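Local coordinates for uncharacterized protein (Borrelia turicatae, PDB 5VJ4) that is a putative surface protein of a relapsing fever spirochete that probably binds lipid, its gene being differentially regulated in the tick-mammal transmission cycle, at the interface of chains A and B. Sequence-based numbering; all coordinates share one arbitrary frame. Chains: chain A/B, Uncharacterized protein.

Contact 1: the interface of chains A and B. Residues chain A 191-192, 195, 198, 276, 280; chain B 335-336, 339.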
loop_
_atom_site.group_PDB
_atom_site.type_symbol
_atom_site.label_atom_id
_atom_site.label_comp_id
_atom_site.label_asym_id
_atom_site.label_seq_id
_atom_site.Cartn_x
_atom_site.Cartn_y
_atom_site.Cartn_z
ATOM N N GLY A 191 -9.415 -7.394 7.598
ATOM C CA GLY A 191 -9.527 -7.011 6.201
ATOM C C GLY A 191 -8.894 -8.029 5.309
ATOM O O GLY A 191 -9.502 -8.468 4.333
ATOM N N LEU A 192 -7.677 -8.438 5.665
ATOM C CA LEU A 192 -6.914 -9.336 4.806
ATOM C C LEU A 192 -7.609 -10.681 4.720
ATOM O O LEU A 192 -7.740 -11.251 3.627
ATOM C CB LEU A 192 -5.489 -9.467 5.298
ATOM C CG LEU A 192 -4.608 -8.224 5.095
ATOM C CD1 LEU A 192 -3.456 -8.289 6.058
ATOM C CD2 LEU A 192 -4.087 -8.118 3.695
ATOM N N GLY A 195 -10.577 -10.424 2.586
ATOM C CA GLY A 195 -10.060 -10.494 1.204
ATOM C C GLY A 195 -9.927 -11.909 0.672
ATOM O O GLY A 195 -10.325 -12.225 -0.459
ATOM N N TYR A 198 -13.330 -12.951 0.057
ATOM C CA TYR A 198 -13.706 -12.427 -1.250
ATOM C C TYR A 198 -13.158 -13.271 -2.400
ATOM O O TYR A 198 -13.925 -13.773 -3.218
ATOM C CB TYR A 198 -13.305 -10.965 -1.375
ATOM C CG TYR A 198 -13.773 -10.282 -2.651
ATOM C CD1 TYR A 198 -13.176 -10.588 -3.884
ATOM C CD2 TYR A 198 -14.778 -9.273 -2.622
ATOM C CE1 TYR A 198 -13.591 -9.966 -5.065
ATOM C CE2 TYR A 198 -15.190 -8.629 -3.802
ATOM C CZ TYR A 198 -14.587 -8.994 -5.022
ATOM O OH TYR A 198 -14.945 -8.439 -6.230
ATOM N N TYR A 276 0.714 -4.464 7.148
ATOM C CA TYR A 276 -0.404 -4.822 6.311
ATOM C C TYR A 276 0.079 -5.280 4.943
ATOM O O TYR A 276 -0.278 -6.379 4.513
ATOM C CB TYR A 276 -1.291 -3.623 6.178
ATOM C CG TYR A 276 -2.512 -3.779 5.332
ATOM C CD1 TYR A 276 -3.647 -4.357 5.847
ATOM C CD2 TYR A 276 -2.564 -3.272 4.038
ATOM C CE1 TYR A 276 -4.807 -4.448 5.101
ATOM C CE2 TYR A 276 -3.717 -3.366 3.275
ATOM C CZ TYR A 276 -4.837 -3.946 3.823
ATOM O OH TYR A 276 -5.977 -4.061 3.081
ATOM N N ARG A 280 0.688 -9.506 3.416
ATOM C CA ARG A 280 0.039 -9.937 2.211
ATOM C C ARG A 280 1.033 -10.425 1.147
ATOM O O ARG A 280 0.801 -11.423 0.490
ATOM C CB ARG A 280 -0.846 -8.854 1.680
ATOM C CG ARG A 280 -1.709 -9.370 0.581
ATOM C CD ARG A 280 -2.744 -8.353 0.192
ATOM N NE ARG A 280 -3.601 -8.945 -0.835
ATOM C CZ ARG A 280 -3.394 -8.812 -2.140
ATOM N NH1 ARG A 280 -4.227 -9.384 -2.984
ATOM N NH2 ARG A 280 -2.359 -8.100 -2.600
ATOM N N ASP B 335 -14.930 -3.698 0.117
ATOM C CA ASP B 335 -15.552 -4.956 -0.308
ATOM C C ASP B 335 -14.620 -6.150 -0.271
ATOM O O ASP B 335 -15.079 -7.271 -0.187
ATOM C CB ASP B 335 -16.241 -4.827 -1.686
ATOM C CG ASP B 335 -17.625 -4.096 -1.610
ATOM O OD1 ASP B 335 -18.198 -3.878 -0.509
ATOM O OD2 ASP B 335 -18.159 -3.738 -2.677
ATOM N N GLY B 336 -13.315 -5.915 -0.355
ATOM C CA GLY B 336 -12.319 -7.006 -0.374
ATOM C C GLY B 336 -11.754 -7.317 -1.750
ATOM O O GLY B 336 -11.063 -8.339 -1.954
ATOM N N PHE B 339 -6.500 -3.991 -2.288
ATOM C CA PHE B 339 -5.896 -3.571 -1.023
ATOM C C PHE B 339 -5.088 -2.307 -1.175
ATOM O O PHE B 339 -4.228 -1.982 -0.371
ATOM C CB PHE B 339 -5.133 -4.728 -0.394
ATOM C CG PHE B 339 -5.951 -5.971 -0.321
ATOM C CD1 PHE B 339 -6.780 -6.215 0.765
ATOM C CD2 PHE B 339 -5.976 -6.851 -1.404
ATOM C CE1 PHE B 339 -7.578 -7.344 0.786
ATOM C CE2 PHE B 339 -6.769 -7.985 -1.377
ATOM C CZ PHE B 339 -7.557 -8.237 -0.280
#
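With CG anti to the carbonyl carbon and beside the backbone N (chi1 -50°), the B:Phe339 side chain leaves its loop and enters a groove between helices 176-201 and 263-301 of chain A. Both A:Tyr276 and A:Arg280, one turn apart on helix 263-301, carry CG anti to the backbone N, and A:Arg280 then runs extended from CG to NE, long enough to lay its end over the CD2-CE2 rim of the phenyl ring.

The ring is met on a face and at its edges. Over one face lies A:Arg280, whose chain crosses it at about a right angle, with guanidinium and ring planes 32° apart. A:Arg280 NE stands 3.2 Å from B:Phe339 CD2, so the cationic group leans over one rim rather than stacking flat. The ring's electrons may favour that charge. At one edge, in the ring plane, the phenol OH of A:Tyr276 comes 3.3 Å from B:Phe339 CD1. At the far edge A:Gly195 CA lies 3.7 Å from B:Phe339 CZ; with no side chain, glycine lets the ring tip press close to the helix backbone, and A:Gly191, one turn earlier, flanks the same tip.

Farther along helix 176-201, A:Tyr198, its CG anti to the backbone N, turns one ring face to the B:Gly336 backbone, with B:Gly336 O 3.4 Å from A:Tyr198 CG. The carbonyl O of B:Asp335, at the end of helix 308-335, lies by A:Tyr198 CD2. B:Gly336 has a positive phi of 102°, which glycine adopts readily as the chain leaves that helix.

No hydrogen bond or salt bridge crosses here. The patch resembles a knob set between helices and may steady the two-fold pairing of the deposited assembly, which need not be the biological one.

Contact 2: the interface of chains A and B. Residues chain A 273, 276-277, 339-340; chain B 272-273, 277, 333, 339-340, 342.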
loop_
_atom_site.group_PDB
_atom_site.type_symbol
_atom_site.label_atom_id
_atom_site.label_comp_id
_atom_site.label_asym_id
_atom_site.label_seq_id
_atom_site.Cartn_x
_atom_site.Cartn_y
_atom_site.Cartn_z
ATOM N N VAL A 273 6.254 0.362 3.892
ATOM C CA VAL A 273 5.026 -0.228 3.439
ATOM C C VAL A 273 4.153 -0.655 4.631
ATOM O O VAL A 273 2.934 -0.548 4.579
ATOM C CB VAL A 273 5.414 -1.403 2.525
ATOM C CG1 VAL A 273 4.533 -2.606 2.717
ATOM C CG2 VAL A 273 5.456 -0.929 1.097
ATOM N N TYR A 276 0.714 -4.464 7.148
ATOM C CA TYR A 276 -0.404 -4.822 6.311
ATOM C C TYR A 276 0.079 -5.280 4.943
ATOM O O TYR A 276 -0.278 -6.379 4.513
ATOM C CB TYR A 276 -1.291 -3.623 6.178
ATOM C CG TYR A 276 -2.512 -3.779 5.332
ATOM C CD1 TYR A 276 -3.647 -4.357 5.847
ATOM C CD2 TYR A 276 -2.564 -3.272 4.038
ATOM C CE1 TYR A 276 -4.807 -4.448 5.101
ATOM C CE2 TYR A 276 -3.717 -3.366 3.275
ATOM C CZ TYR A 276 -4.837 -3.946 3.823
ATOM O OH TYR A 276 -5.977 -4.061 3.081
ATOM N N TYR A 277 0.894 -4.474 4.264
ATOM C CA TYR A 277 1.403 -4.937 2.952
ATOM C C TYR A 277 2.450 -6.025 3.037
ATOM O O TYR A 277 2.550 -6.828 2.126
ATOM C CB TYR A 277 1.908 -3.814 2.070
ATOM C CG TYR A 277 0.800 -2.900 1.739
ATOM C CD1 TYR A 277 0.452 -1.855 2.597
ATOM C CD2 TYR A 277 0.038 -3.113 0.608
ATOM C CE1 TYR A 277 -0.624 -1.037 2.320
ATOM C CE2 TYR A 277 -1.039 -2.312 0.328
ATOM C CZ TYR A 277 -1.373 -1.283 1.190
ATOM O OH TYR A 277 -2.449 -0.472 0.913
ATOM N N PHE A 339 5.721 3.034 -5.398
ATOM C CA PHE A 339 5.463 3.037 -3.960
ATOM C C PHE A 339 4.659 1.857 -3.463
ATOM O O PHE A 339 4.043 1.921 -2.388
ATOM C CB PHE A 339 4.851 4.378 -3.542
ATOM C CG PHE A 339 5.670 5.561 -3.980
ATOM C CD1 PHE A 339 5.482 6.131 -5.247
ATOM C CD2 PHE A 339 6.672 6.067 -3.165
ATOM C CE1 PHE A 339 6.245 7.197 -5.669
ATOM C CE2 PHE A 339 7.447 7.136 -3.589
ATOM C CZ PHE A 339 7.230 7.702 -4.841
ATOM N N GLN A 340 4.702 0.761 -4.225
ATOM C CA GLN A 340 3.987 -0.479 -3.859
ATOM C C GLN A 340 4.888 -1.681 -4.133
ATOM O O GLN A 340 5.507 -1.751 -5.215
ATOM C CB GLN A 340 2.730 -0.661 -4.708
ATOM C CG GLN A 340 1.971 0.571 -5.171
ATOM C CD GLN A 340 0.711 0.782 -4.380
ATOM O OE1 GLN A 340 0.252 -0.122 -3.673
ATOM N NE2 GLN A 340 0.146 1.984 -4.479
ATOM N N SER B 272 -6.152 1.242 7.443
ATOM C CA SER B 272 -5.538 0.027 6.896
ATOM C C SER B 272 -4.297 0.336 6.096
ATOM O O SER B 272 -3.271 -0.337 6.259
ATOM C CB SER B 272 -6.530 -0.804 6.075
ATOM O OG SER B 272 -7.669 -1.105 6.873
ATOM N N VAL B 273 -4.373 1.361 5.249
ATOM C CA VAL B 273 -3.260 1.625 4.360
ATOM C C VAL B 273 -2.098 2.292 5.094
ATOM O O VAL B 273 -0.927 2.030 4.783
ATOM C CB VAL B 273 -3.694 2.406 3.126
ATOM C CG1 VAL B 273 -4.755 1.596 2.414
ATOM C CG2 VAL B 273 -4.244 3.773 3.479
ATOM N N TYR B 277 0.526 5.776 2.696
ATOM C CA TYR B 277 -0.360 5.783 1.556
ATOM C C TYR B 277 -1.396 6.881 1.594
ATOM O O TYR B 277 -1.741 7.449 0.554
ATOM C CB TYR B 277 -0.985 4.437 1.365
ATOM C CG TYR B 277 0.033 3.465 0.917
ATOM C CD1 TYR B 277 0.575 3.567 -0.340
ATOM C CD2 TYR B 277 0.487 2.441 1.772
ATOM C CE1 TYR B 277 1.559 2.680 -0.764
ATOM C CE2 TYR B 277 1.447 1.526 1.356
ATOM C CZ TYR B 277 1.984 1.661 0.087
ATOM O OH TYR B 277 2.954 0.802 -0.347
ATOM N N PHE B 333 -12.144 -1.294 -1.899
ATOM C CA PHE B 333 -11.272 -1.568 -0.772
ATOM C C PHE B 333 -12.070 -2.214 0.350
ATOM O O PHE B 333 -11.669 -3.258 0.863
ATOM C CB PHE B 333 -10.562 -0.303 -0.271
ATOM C CG PHE B 333 -9.382 -0.590 0.615
ATOM C CD1 PHE B 333 -9.574 -0.952 1.952
ATOM C CD2 PHE B 333 -8.068 -0.535 0.102
ATOM C CE1 PHE B 333 -8.490 -1.237 2.774
ATOM C CE2 PHE B 333 -6.995 -0.820 0.916
ATOM C CZ PHE B 333 -7.202 -1.172 2.256
ATOM N N PHE B 339 -6.500 -3.991 -2.288
ATOM C CA PHE B 339 -5.896 -3.571 -1.023
ATOM C C PHE B 339 -5.088 -2.307 -1.175
ATOM O O PHE B 339 -4.228 -1.982 -0.371
ATOM C CB PHE B 339 -5.133 -4.728 -0.394
ATOM C CG PHE B 339 -5.951 -5.971 -0.321
ATOM C CD1 PHE B 339 -6.780 -6.215 0.765
ATOM C CD2 PHE B 339 -5.976 -6.851 -1.404
ATOM C CE1 PHE B 339 -7.578 -7.344 0.786
ATOM C CE2 PHE B 339 -6.769 -7.985 -1.377
ATOM C CZ PHE B 339 -7.557 -8.237 -0.280
ATOM N N GLN B 340 -5.453 -1.543 -2.184
ATOM C CA GLN B 340 -4.748 -0.343 -2.481
ATOM C C GLN B 340 -5.649 0.778 -2.986
ATOM O O GLN B 340 -6.430 0.557 -3.899
ATOM C CB GLN B 340 -3.666 -0.644 -3.528
ATOM C CG GLN B 340 -2.767 0.556 -3.658
ATOM C CD GLN B 340 -2.221 1.011 -2.290
ATOM O OE1 GLN B 340 -1.572 0.226 -1.587
ATOM N NE2 GLN B 340 -2.490 2.273 -1.905
HETATM N N MSE B 342 -6.175 3.541 -5.361
HETATM C CA MSE B 342 -5.670 3.995 -6.674
HETATM C C MSE B 342 -6.725 4.860 -7.313
HETATM O O MSE B 342 -7.835 4.398 -7.599
HETATM C CB MSE B 342 -5.366 2.787 -7.560
HETATM C CG MSE B 342 -4.629 1.704 -6.783
HETATM SE SE MSE B 342 -3.177 0.873 -7.803
HETATM C CE MSE B 342 -1.779 2.195 -7.370
#
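Hydrogen bonds from tyrosine hydroxyls to the opposing loop form the polar part of this two-fold contact. A:Tyr277 OH donates to the main-chain carbonyl B:Phe339 O at 2.7 Å, in the carbonyl plane and with a C=O...donor angle of 160°, almost along the C=O axis. Its twin, B:Tyr277 OH to A:Phe339 O, measures 2.6 Å and is similarly in plane. Tyrosine suits the position because its rigid ring carries a hydroxyl from one helix to a backbone acceptor on the other chain. A second modelled hydrogen bond, 2.7 Å, joins A:Tyr277 OH to the side-chain amide oxygen B:Gln340 OE1, but from above that carbonyl's plane and off its lone pairs. The phenol's one hydrogen must be shared or alternate between the two oxygens; the in-plane carbonyl is the better placed, and B:Gln340 is poorly ordered.

Aromatic and apolar packing fills in around the bonds. The two Tyr277 side chains, both with CG anti to the carbonyl carbon, reach toward each other tip to tip, and A:Tyr277 CE1 lies 3.4 Å from B:Tyr277 CE2. Each hydroxyl also has a valine methyl beside it: B:Val273 CG1 for A:Tyr277 and A:Val273 CG2 for B:Tyr277. Branched and compact, valine supplies bulk there without competing for the polar acceptors. A:Tyr276 presents one face to the carbonyl B:Ser272 O, 3.6 Å from A:Tyr276 CG, while its phenol points tip to tip at B:Phe333, with B:Phe333 CZ 3.2 Å from A:Tyr276 OH.

Poorly ordered amides meet near the two-fold axis. The Gln340 chains, both bent at chi2, differ in first torsion: CG is anti to the carbonyl carbon in A:Gln340 but anti to the backbone N in B:Gln340. They approach tip to tip, amide planes 77° apart. Turning over one amide might put an N-H between them, so the pair carries no weight as drawn: A:Gln340 OE1 and B:Gln340 OE1 clash, acceptor to acceptor, at 2.8 Å.

The C-alpha centres of contact 1 and contact 2 lie about 10 Å apart, making them neighbouring parts of one continuous surface. They share A:Tyr276 and B:Phe339: the phenylalanine puts its ring into contact 1 and its carbonyl into contact 2, so the same loop residue serves both. Helix 263-301 of chain A runs through both sites, while helix 176-201 enters at contact 1. Two-fold symmetry repeats contact 1 on the opposite side, flanking the more central contact 2. The arrangement could support a dimer, although the structure alone does not show that this pairing occurs on the spirochete surface.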